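Local structure of catechol 1,2-dioxygenase (Burkholderia vietnamiensis, 5TD3) at residues G118-A123 / G173-F178; A160-E165 / V193-D198; V276-G281 / A291-T296. The protein probably catalyses the intradiol ring cleavage of catechol by molecular oxygen, giving cis,cis-muconate, in a metal-dependent reaction. All blocks are in the same frame, centred on the assembly; numbering follows the deposited sequence. Where two conformers were deposited one is given.

Contact 1 (G118-A123 / G173-F178); sequences GPLYVA and GFYSHF. With ZN (zinc ion), chain C.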
loop_
_atom_site.group_PDB
_atom_site.type_symbol
_atom_site.label_atom_id
_atom_site.label_comp_id
_atom_site.label_asym_id
_atom_site.label_seq_id
_atom_site.Cartn_x
_atom_site.Cartn_y
_atom_site.Cartn_z
ATOM N N GLY A 118 -8.226 -16.196 4.565
ATOM C CA GLY A 118 -7.481 -16.062 3.326
ATOM C C GLY A 118 -8.266 -15.230 2.324
ATOM O O GLY A 118 -9.424 -14.866 2.557
ATOM N N PRO A 119 -7.657 -14.926 1.171
ATOM C CA PRO A 119 -8.274 -13.967 0.244
ATOM C C PRO A 119 -9.019 -14.592 -0.927
ATOM O O PRO A 119 -9.306 -13.896 -1.908
ATOM C CB PRO A 119 -7.064 -13.173 -0.264
ATOM C CG PRO A 119 -5.992 -14.234 -0.339
ATOM C CD PRO A 119 -6.234 -15.153 0.864
ATOM N N LEU A 120 -9.337 -15.889 -0.854
ATOM C CA LEU A 120 -9.810 -16.624 -2.025
ATOM C C LEU A 120 -11.229 -17.164 -1.882
ATOM O O LEU A 120 -11.611 -18.075 -2.628
ATOM C CB LEU A 120 -8.848 -17.774 -2.333
ATOM C CG LEU A 120 -7.405 -17.291 -2.573
ATOM C CD1 LEU A 120 -6.502 -18.450 -2.941
ATOM C CD2 LEU A 120 -7.392 -16.248 -3.648
ATOM N N TYR A 121 -12.035 -16.636 -0.964
ATOM C CA TYR A 121 -13.448 -17.017 -0.958
ATOM C C TYR A 121 -14.168 -16.496 -2.205
ATOM O O TYR A 121 -13.831 -15.444 -2.754
ATOM C CB TYR A 121 -14.138 -16.485 0.294
ATOM C CG TYR A 121 -15.626 -16.790 0.362
ATOM C CD1 TYR A 121 -16.083 -18.069 0.641
ATOM C CD2 TYR A 121 -16.564 -15.784 0.146
ATOM C CE1 TYR A 121 -17.445 -18.333 0.725
ATOM C CE2 TYR A 121 -17.909 -16.035 0.222
ATOM C CZ TYR A 121 -18.349 -17.307 0.518
ATOM O OH TYR A 121 -19.706 -17.531 0.590
ATOM N N VAL A 122 -15.189 -17.240 -2.646
ATOM C CA VAL A 122 -16.052 -16.821 -3.747
ATOM C C VAL A 122 -17.496 -17.077 -3.344
ATOM O O VAL A 122 -17.858 -18.200 -2.983
ATOM C CB VAL A 122 -15.732 -17.544 -5.072
ATOM C CG1 VAL A 122 -16.671 -17.055 -6.199
ATOM C CG2 VAL A 122 -14.248 -17.364 -5.437
ATOM N N ALA A 123 -18.317 -16.046 -3.402
ATOM C CA ALA A 123 -19.720 -16.208 -3.061
ATOM C C ALA A 123 -20.480 -16.850 -4.223
ATOM O O ALA A 123 -20.100 -16.714 -5.387
ATOM C CB ALA A 123 -20.318 -14.848 -2.687
ATOM N N GLY A 173 -2.417 -26.494 -6.795
ATOM C CA GLY A 173 -2.459 -25.441 -5.815
ATOM C C GLY A 173 -3.258 -24.238 -6.244
ATOM O O GLY A 173 -3.146 -23.185 -5.611
ATOM N N PHE A 174 -4.073 -24.358 -7.292
ATOM C CA PHE A 174 -4.875 -23.248 -7.773
ATOM C C PHE A 174 -6.330 -23.423 -7.366
ATOM O O PHE A 174 -6.852 -24.539 -7.299
ATOM C CB PHE A 174 -4.794 -23.108 -9.293
ATOM C CG PHE A 174 -3.438 -22.700 -9.797
ATOM C CD1 PHE A 174 -2.736 -21.684 -9.175
ATOM C CD2 PHE A 174 -2.876 -23.325 -10.905
ATOM C CE1 PHE A 174 -1.481 -21.301 -9.641
ATOM C CE2 PHE A 174 -1.628 -22.948 -11.369
ATOM C CZ PHE A 174 -0.935 -21.938 -10.737
ATOM N N TYR A 175 -6.977 -22.300 -7.101
ATOM C CA TYR A 175 -8.399 -22.262 -6.792
ATOM C C TYR A 175 -9.189 -21.809 -8.000
ATOM O O TYR A 175 -8.757 -20.925 -8.748
ATOM C CB TYR A 175 -8.698 -21.287 -5.664
ATOM C CG TYR A 175 -8.204 -21.682 -4.302
ATOM C CD1 TYR A 175 -6.845 -21.691 -3.992
ATOM C CD2 TYR A 175 -9.107 -21.987 -3.293
ATOM C CE1 TYR A 175 -6.409 -22.030 -2.727
ATOM C CE2 TYR A 175 -8.675 -22.312 -2.028
ATOM C CZ TYR A 175 -7.336 -22.340 -1.749
ATOM O OH TYR A 175 -6.954 -22.673 -0.473
ATOM N N SER A 176 -10.396 -22.355 -8.140
ATOM C CA SER A 176 -11.281 -21.825 -9.167
ATOM C C SER A 176 -11.541 -20.336 -8.919
ATOM O O SER A 176 -11.533 -19.863 -7.779
ATOM C CB SER A 176 -12.594 -22.618 -9.217
ATOM O OG SER A 176 -13.300 -22.544 -7.984
ATOM N N HIS A 177 -11.715 -19.601 -10.022
ATOM C CA HIS A 177 -11.892 -18.143 -10.070
ATOM C C HIS A 177 -10.588 -17.386 -9.829
ATOM O O HIS A 177 -10.541 -16.159 -10.001
ATOM C CB HIS A 177 -12.954 -17.661 -9.076
ATOM C CG HIS A 177 -14.271 -18.352 -9.243
ATOM N ND1 HIS A 177 -15.292 -17.833 -10.013
ATOM C CD2 HIS A 177 -14.717 -19.544 -8.779
ATOM C CE1 HIS A 177 -16.317 -18.667 -9.996
ATOM N NE2 HIS A 177 -15.992 -19.713 -9.255
ATOM N N PHE A 178 -9.535 -18.099 -9.448
ATOM C CA PHE A 178 -8.202 -17.529 -9.251
ATOM C C PHE A 178 -7.142 -18.375 -9.944
ATOM O O PHE A 178 -5.969 -18.375 -9.547
ATOM C CB PHE A 178 -7.878 -17.390 -7.759
ATOM C CG PHE A 178 -8.855 -16.536 -7.001
ATOM C CD1 PHE A 178 -8.693 -15.159 -6.953
ATOM C CD2 PHE A 178 -9.927 -17.105 -6.321
ATOM C CE1 PHE A 178 -9.556 -14.365 -6.249
ATOM C CE2 PHE A 178 -10.818 -16.310 -5.612
ATOM C CZ PHE A 178 -10.639 -14.936 -5.574
HETATM ZN ZN ZN C . -6.529 -21.663 1.019
#
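Beside the metal site of the dioxygenase domain, Leu120 rests its two methyl groups on two different rings, those of Tyr175 and Phe178. CD1 lies over one face of Tyr175, displaced toward the rim, with CD1 3.4 Å from Tyr175 CD1. CD2 sits almost exactly above the middle of Phe178, 3.6 Å from the ring centroid and only 7° off its normal. The first torsion (chi1 -58°) puts Leu120 CG beside the backbone N, and from there the methyls splay, CD1 to Tyr175 and CD2 to Phe178. The two aromatic residues are the ends of one type II turn, closed by a 3.0 Å bond from Phe178 N to Tyr175 O. Tyr175 OH is bound to zinc at 1.9 Å, and His235 and His237 also ligate the metal; Leu120 thus packs on a first-shell ligand. Such a tyrosine-histidine site is characteristic of intradiol dioxygenases, which normally hold ferric iron there; the deposited ion is zinc. Further along, Val122 divides its branches in a similar way: CG1 is centred over the His177 ring, 4.0 Å from its centroid, while CG2 reaches Phe178 CE2 at 3.6 Å. His177 NE2 is hydrogen-bonded to the backbone N of Phe187. Arg190 hydrogen-bonds to both segments, NH1 to Leu120 O and NH2 to Ser176 O.

Contact 2 (A160-E165 / V193-D198); sequences AGALVE and VRTGAD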
loop_
_atom_site.group_PDB
_atom_site.type_symbol
_atom_site.label_atom_id
_atom_site.label_comp_id
_atom_site.label_asym_id
_atom_site.label_seq_id
_atom_site.Cartn_x
_atom_site.Cartn_y
_atom_site.Cartn_z
ATOM N N ALA A 160 -29.267 -28.346 13.301
ATOM C CA ALA A 160 -29.923 -28.582 12.023
ATOM C C ALA A 160 -30.050 -27.274 11.259
ATOM O O ALA A 160 -30.238 -26.206 11.845
ATOM C CB ALA A 160 -31.309 -29.206 12.220
ATOM N N GLY A 161 -29.943 -27.365 9.933
ATOM C CA GLY A 161 -30.033 -26.184 9.104
ATOM C C GLY A 161 -28.796 -25.320 9.069
ATOM O O GLY A 161 -28.861 -24.194 8.561
ATOM N N ALA A 162 -27.678 -25.794 9.612
ATOM C CA ALA A 162 -26.429 -25.059 9.487
ATOM C C ALA A 162 -25.911 -25.157 8.055
ATOM O O ALA A 162 -26.103 -26.165 7.371
ATOM C CB ALA A 162 -25.399 -25.602 10.472
ATOM N N LEU A 163 -25.256 -24.083 7.596
ATOM C CA LEU A 163 -24.711 -23.992 6.244
ATOM C C LEU A 163 -23.195 -24.136 6.316
ATOM O O LEU A 163 -22.504 -23.230 6.779
ATOM C CB LEU A 163 -25.104 -22.670 5.596
ATOM C CG LEU A 163 -24.608 -22.528 4.154
ATOM C CD1 LEU A 163 -25.297 -23.526 3.251
ATOM C CD2 LEU A 163 -24.774 -21.108 3.634
ATOM N N VAL A 164 -22.682 -25.274 5.870
ATOM C CA VAL A 164 -21.256 -25.568 5.917
ATOM C C VAL A 164 -20.712 -25.333 4.519
ATOM O O VAL A 164 -21.077 -26.044 3.577
ATOM C CB VAL A 164 -20.990 -27.003 6.395
ATOM C CG1 VAL A 164 -19.501 -27.287 6.361
ATOM C CG2 VAL A 164 -21.527 -27.208 7.814
ATOM N N GLU A 165 -19.848 -24.330 4.373
ATOM C CA GLU A 165 -19.270 -23.974 3.088
ATOM C C GLU A 165 -17.809 -24.396 3.038
ATOM O O GLU A 165 -17.087 -24.266 4.026
ATOM C CB GLU A 165 -19.364 -22.472 2.838
ATOM C CG GLU A 165 -20.747 -21.888 2.845
ATOM C CD GLU A 165 -20.696 -20.398 2.613
ATOM O OE1 GLU A 165 -20.281 -20.009 1.518
ATOM O OE2 GLU A 165 -21.069 -19.616 3.512
ATOM N N VAL A 193 -23.041 -27.431 2.074
ATOM C CA VAL A 193 -23.990 -28.434 2.543
ATOM C C VAL A 193 -24.831 -27.848 3.673
ATOM O O VAL A 193 -24.294 -27.199 4.583
ATOM C CB VAL A 193 -23.266 -29.707 3.017
ATOM C CG1 VAL A 193 -24.210 -30.589 3.813
ATOM C CG2 VAL A 193 -22.708 -30.467 1.829
ATOM N N ARG A 194 -26.146 -28.071 3.611
ATOM C CA ARG A 194 -27.064 -27.728 4.691
ATOM C C ARG A 194 -27.311 -28.978 5.529
ATOM O O ARG A 194 -27.758 -30.000 5.002
ATOM C CB ARG A 194 -28.385 -27.186 4.142
ATOM C CG ARG A 194 -28.731 -25.776 4.600
ATOM C CD ARG A 194 -30.189 -25.445 4.304
ATOM N NE ARG A 194 -30.549 -25.724 2.917
ATOM C CZ ARG A 194 -30.748 -24.797 1.986
ATOM N NH1 ARG A 194 -30.627 -23.511 2.282
ATOM N NH2 ARG A 194 -31.075 -25.159 0.753
ATOM N N THR A 195 -27.022 -28.897 6.824
ATOM C CA THR A 195 -27.180 -30.066 7.671
ATOM C C THR A 195 -28.655 -30.383 7.873
ATOM O O THR A 195 -29.510 -29.493 7.925
ATOM C CB THR A 195 -26.507 -29.855 9.026
ATOM O OG1 THR A 195 -27.160 -28.782 9.722
ATOM C CG2 THR A 195 -25.032 -29.535 8.841
ATOM N N GLY A 196 -28.948 -31.669 7.984
ATOM C CA GLY A 196 -30.274 -32.125 8.345
ATOM C C GLY A 196 -30.446 -32.182 9.847
ATOM O O GLY A 196 -29.688 -31.582 10.614
ATOM N N ALA A 197 -31.457 -32.941 10.272
ATOM C CA ALA A 197 -31.790 -32.989 11.691
ATOM C C ALA A 197 -30.661 -33.583 12.521
ATOM O O ALA A 197 -30.510 -33.239 13.702
ATOM C CB ALA A 197 -33.083 -33.779 11.897
ATOM N N ASP A 198 -29.887 -34.497 11.944
ATOM C CA ASP A 198 -28.788 -35.114 12.672
ATOM C C ASP A 198 -27.531 -34.248 12.705
ATOM O O ASP A 198 -26.532 -34.649 13.318
ATOM C CB ASP A 198 -28.469 -36.490 12.072
ATOM C CG ASP A 198 -28.176 -36.436 10.578
ATOM O OD1 ASP A 198 -27.876 -35.348 10.045
ATOM O OD2 ASP A 198 -28.244 -37.502 9.932
#
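Val164 and Val193 form the hydrogen-bonded pair of a short antiparallel ladder, Val164 N giving to Val193 O at 2.8 Å and Val193 N to Val164 O over the same length. Leu163 and Arg194 follow as a non-hydrogen-bonded pair, and Thr195 N then bonds to Ala162 O at 2.9 Å. Beyond the regular strands Gly161 N meets Thr195 O at 3.0 Å from above the carbonyl plane, 44° out of it, as the chain turns at Gly161 with a positive phi. The side chain of Thr195 adds a bond of its own: OG1 accepts Ala162 N at 3.0 Å, a bent contact with 137° at the hydrogen, and is also hydrogen-bonded to Val159 O. This hydroxyl reaches the opposite backbone because it stands between its own N and carbonyl carbon (chi1 64°). Weaker CH contacts fill in: Arg194 CA lies 3.2 Å from Ala162 O, and Ala160 CA 3.3 Å from Gly196 O. Apolar contact across the ladder is slight, with Val164 CG2 and Thr195 CG2 just approaching each other. Strand 235-241 flanks 163-167, and strand 127-129 flanks 190-194. Val164 and Val193 point from this mixed sheet onto Phe203 of strand 200-206, and Val164 also touches Val151 of strand 144-152, so they pack between the two sheets of a beta sandwich.

Contact 3 (V276-G281 / A291-T296); sequences VTTKTG and AYQDIT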
loop_
_atom_site.group_PDB
_atom_site.type_symbol
_atom_site.label_atom_id
_atom_site.label_comp_id
_atom_site.label_asym_id
_atom_site.label_seq_id
_atom_site.Cartn_x
_atom_site.Cartn_y
_atom_site.Cartn_z
ATOM N N VAL A 276 -6.159 -38.510 8.849
ATOM C CA VAL A 276 -6.551 -38.946 7.516
ATOM C C VAL A 276 -6.384 -40.456 7.453
ATOM O O VAL A 276 -5.352 -40.993 7.876
ATOM C CB VAL A 276 -5.723 -38.260 6.422
ATOM C CG1 VAL A 276 -6.241 -38.683 5.062
ATOM C CG2 VAL A 276 -5.782 -36.738 6.585
ATOM N N THR A 277 -7.409 -41.141 6.953
ATOM C CA THR A 277 -7.381 -42.594 6.850
ATOM C C THR A 277 -7.755 -43.014 5.437
ATOM O O THR A 277 -8.686 -42.465 4.840
ATOM C CB THR A 277 -8.333 -43.243 7.877
ATOM O OG1 THR A 277 -9.672 -42.780 7.661
ATOM C CG2 THR A 277 -7.916 -42.891 9.289
ATOM N N THR A 278 -7.040 -44.008 4.915
ATOM C CA THR A 278 -7.368 -44.567 3.611
ATOM C C THR A 278 -8.454 -45.621 3.782
ATOM O O THR A 278 -8.340 -46.511 4.629
ATOM C CB THR A 278 -6.128 -45.179 2.953
ATOM O OG1 THR A 278 -5.097 -44.184 2.834
ATOM C CG2 THR A 278 -6.470 -45.741 1.566
ATOM N N LYS A 279 -9.498 -45.523 2.964
ATOM C CA LYS A 279 -10.634 -46.427 3.012
ATOM C C LYS A 279 -10.886 -46.996 1.624
ATOM O O LYS A 279 -10.370 -46.496 0.624
ATOM C CB LYS A 279 -11.899 -45.716 3.521
ATOM C CG LYS A 279 -11.805 -45.221 4.962
ATOM C CD LYS A 279 -13.167 -44.778 5.493
ATOM C CE LYS A 279 -13.100 -44.465 6.983
ATOM N NZ LYS A 279 -14.400 -43.985 7.544
ATOM N N THR A 280 -11.663 -48.071 1.573
ATOM C CA THR A 280 -12.075 -48.662 0.307
ATOM C C THR A 280 -13.589 -48.545 0.172
ATOM O O THR A 280 -14.280 -48.055 1.071
ATOM C CB THR A 280 -11.603 -50.115 0.181
ATOM O OG1 THR A 280 -11.637 -50.746 1.464
ATOM C CG2 THR A 280 -10.186 -50.160 -0.371
ATOM N N GLY A 281 -14.098 -48.994 -0.972
ATOM C CA GLY A 281 -15.504 -48.835 -1.281
ATOM C C GLY A 281 -15.854 -47.488 -1.870
ATOM O O GLY A 281 -16.994 -47.035 -1.732
ATOM N N ALA A 291 -10.210 -46.885 -3.689
ATOM C CA ALA A 291 -9.483 -46.332 -2.560
ATOM C C ALA A 291 -9.648 -44.818 -2.527
ATOM O O ALA A 291 -9.523 -44.153 -3.559
ATOM C CB ALA A 291 -8.000 -46.692 -2.654
ATOM N N TYR A 292 -9.928 -44.281 -1.342
ATOM C CA TYR A 292 -10.055 -42.842 -1.167
ATOM C C TYR A 292 -9.530 -42.468 0.212
ATOM O O TYR A 292 -9.277 -43.328 1.061
ATOM C CB TYR A 292 -11.503 -42.375 -1.358
ATOM C CG TYR A 292 -12.461 -42.877 -0.304
ATOM C CD1 TYR A 292 -13.107 -44.097 -0.446
ATOM C CD2 TYR A 292 -12.715 -42.129 0.837
ATOM C CE1 TYR A 292 -13.984 -44.556 0.522
ATOM C CE2 TYR A 292 -13.584 -42.578 1.807
ATOM C CZ TYR A 292 -14.217 -43.791 1.643
ATOM O OH TYR A 292 -15.080 -44.237 2.612
ATOM N N GLN A 293 -9.350 -41.170 0.421
ATOM C CA GLN A 293 -8.925 -40.634 1.704
ATOM C C GLN A 293 -10.139 -40.100 2.439
ATOM O O GLN A 293 -10.967 -39.401 1.856
ATOM C CB GLN A 293 -7.909 -39.505 1.528
ATOM C CG GLN A 293 -6.666 -39.890 0.767
ATOM C CD GLN A 293 -5.541 -40.288 1.685
ATOM O OE1 GLN A 293 -5.626 -41.300 2.377
ATOM N NE2 GLN A 293 -4.479 -39.491 1.704
ATOM N N ASP A 294 -10.231 -40.399 3.728
ATOM C CA ASP A 294 -11.405 -40.045 4.506
ATOM C C ASP A 294 -10.987 -39.230 5.715
ATOM O O ASP A 294 -10.020 -39.570 6.410
ATOM C CB ASP A 294 -12.170 -41.289 4.945
ATOM C CG ASP A 294 -13.537 -40.961 5.510
ATOM O OD1 ASP A 294 -14.440 -40.613 4.721
ATOM O OD2 ASP A 294 -13.724 -41.101 6.735
ATOM N N ILE A 295 -11.722 -38.150 5.959
ATOM C CA ILE A 295 -11.445 -37.245 7.064
ATOM C C ILE A 295 -12.739 -36.985 7.814
ATOM O O ILE A 295 -13.699 -36.463 7.237
ATOM C CB ILE A 295 -10.842 -35.919 6.584
ATOM C CG1 ILE A 295 -9.485 -36.170 5.921
ATOM C CG2 ILE A 295 -10.731 -34.961 7.758
ATOM C CD1 ILE A 295 -8.811 -34.915 5.418
ATOM N N THR A 296 -12.762 -37.338 9.092
ATOM C CA THR A 296 -13.848 -36.948 9.974
ATOM C C THR A 296 -13.470 -35.633 10.642
ATOM O O THR A 296 -12.396 -35.525 11.242
ATOM C CB THR A 296 -14.113 -38.027 11.028
ATOM O OG1 THR A 296 -14.336 -39.295 10.389
ATOM C CG2 THR A 296 -15.337 -37.661 11.855
HETATM O O HOH W 1 -9.483 -40.214 9.399
#
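Thr277 with Asp294 and Lys279 with Tyr292 are the hydrogen-bonded pairs of an antiparallel ladder whose strand axes approach to 4.6 Å at 138°, a marked twist; its four backbone bonds include Lys279 N to Tyr292 O at 2.9 Å. On the face of Lys279, Tyr292 and Asp294, Lys279 CB lies over one face of the Tyr292 ring, 4.0 Å from its centroid in a CH-pi contact, and the chain then passes the hydroxyl, with CD 3.5 Å from Tyr292 OH. Its extended chain continues to a salt bridge, Lys279 NZ to Asp294 OD2 at 3.1 Å, which meets the carboxylate from well above its plane. OD2 is also hydrogen-bonded to His148 NE2 of the neighbouring strand 144-152, so two groups hold the same oxygen. The other face carries Thr278, whose OG1 donates to Gln293 OE1 at 3.0 Å, and Val276, whose CG1 touches the glutamine carboxamide while CG2 lies 3.7 Å from Ile295 CD1. Gln293 bends at chi2 (-95°), which turns its CD back toward these partners. Residues 276-279 and 292-296 thus make a long-looped beta hairpin, with 276-279 the outermost strand of one sheet in the dioxygenase beta sandwich.

Overall arrangement
All three contacts fall within the dioxygenase domain. Along the chain, contacts 1 and 2 interleave their segments, and contact 3 follows once both are closed. Strands 163-167 and 190-194, paired in contact 2, bracket the loop that carries the metal-binding tyrosine of contact 1, while the two histidine ligands come from strand 235-241 of the same sheet. Contacts 1 and 2 are about 23 Å apart between centres, yet touch through Tyr121 OH and Glu165 OE1. Contact 3 lies at an edge of the facing sheet, away from the metal, its centre about 22 Å from that of contact 2, with nearest atoms about 11 Å apart.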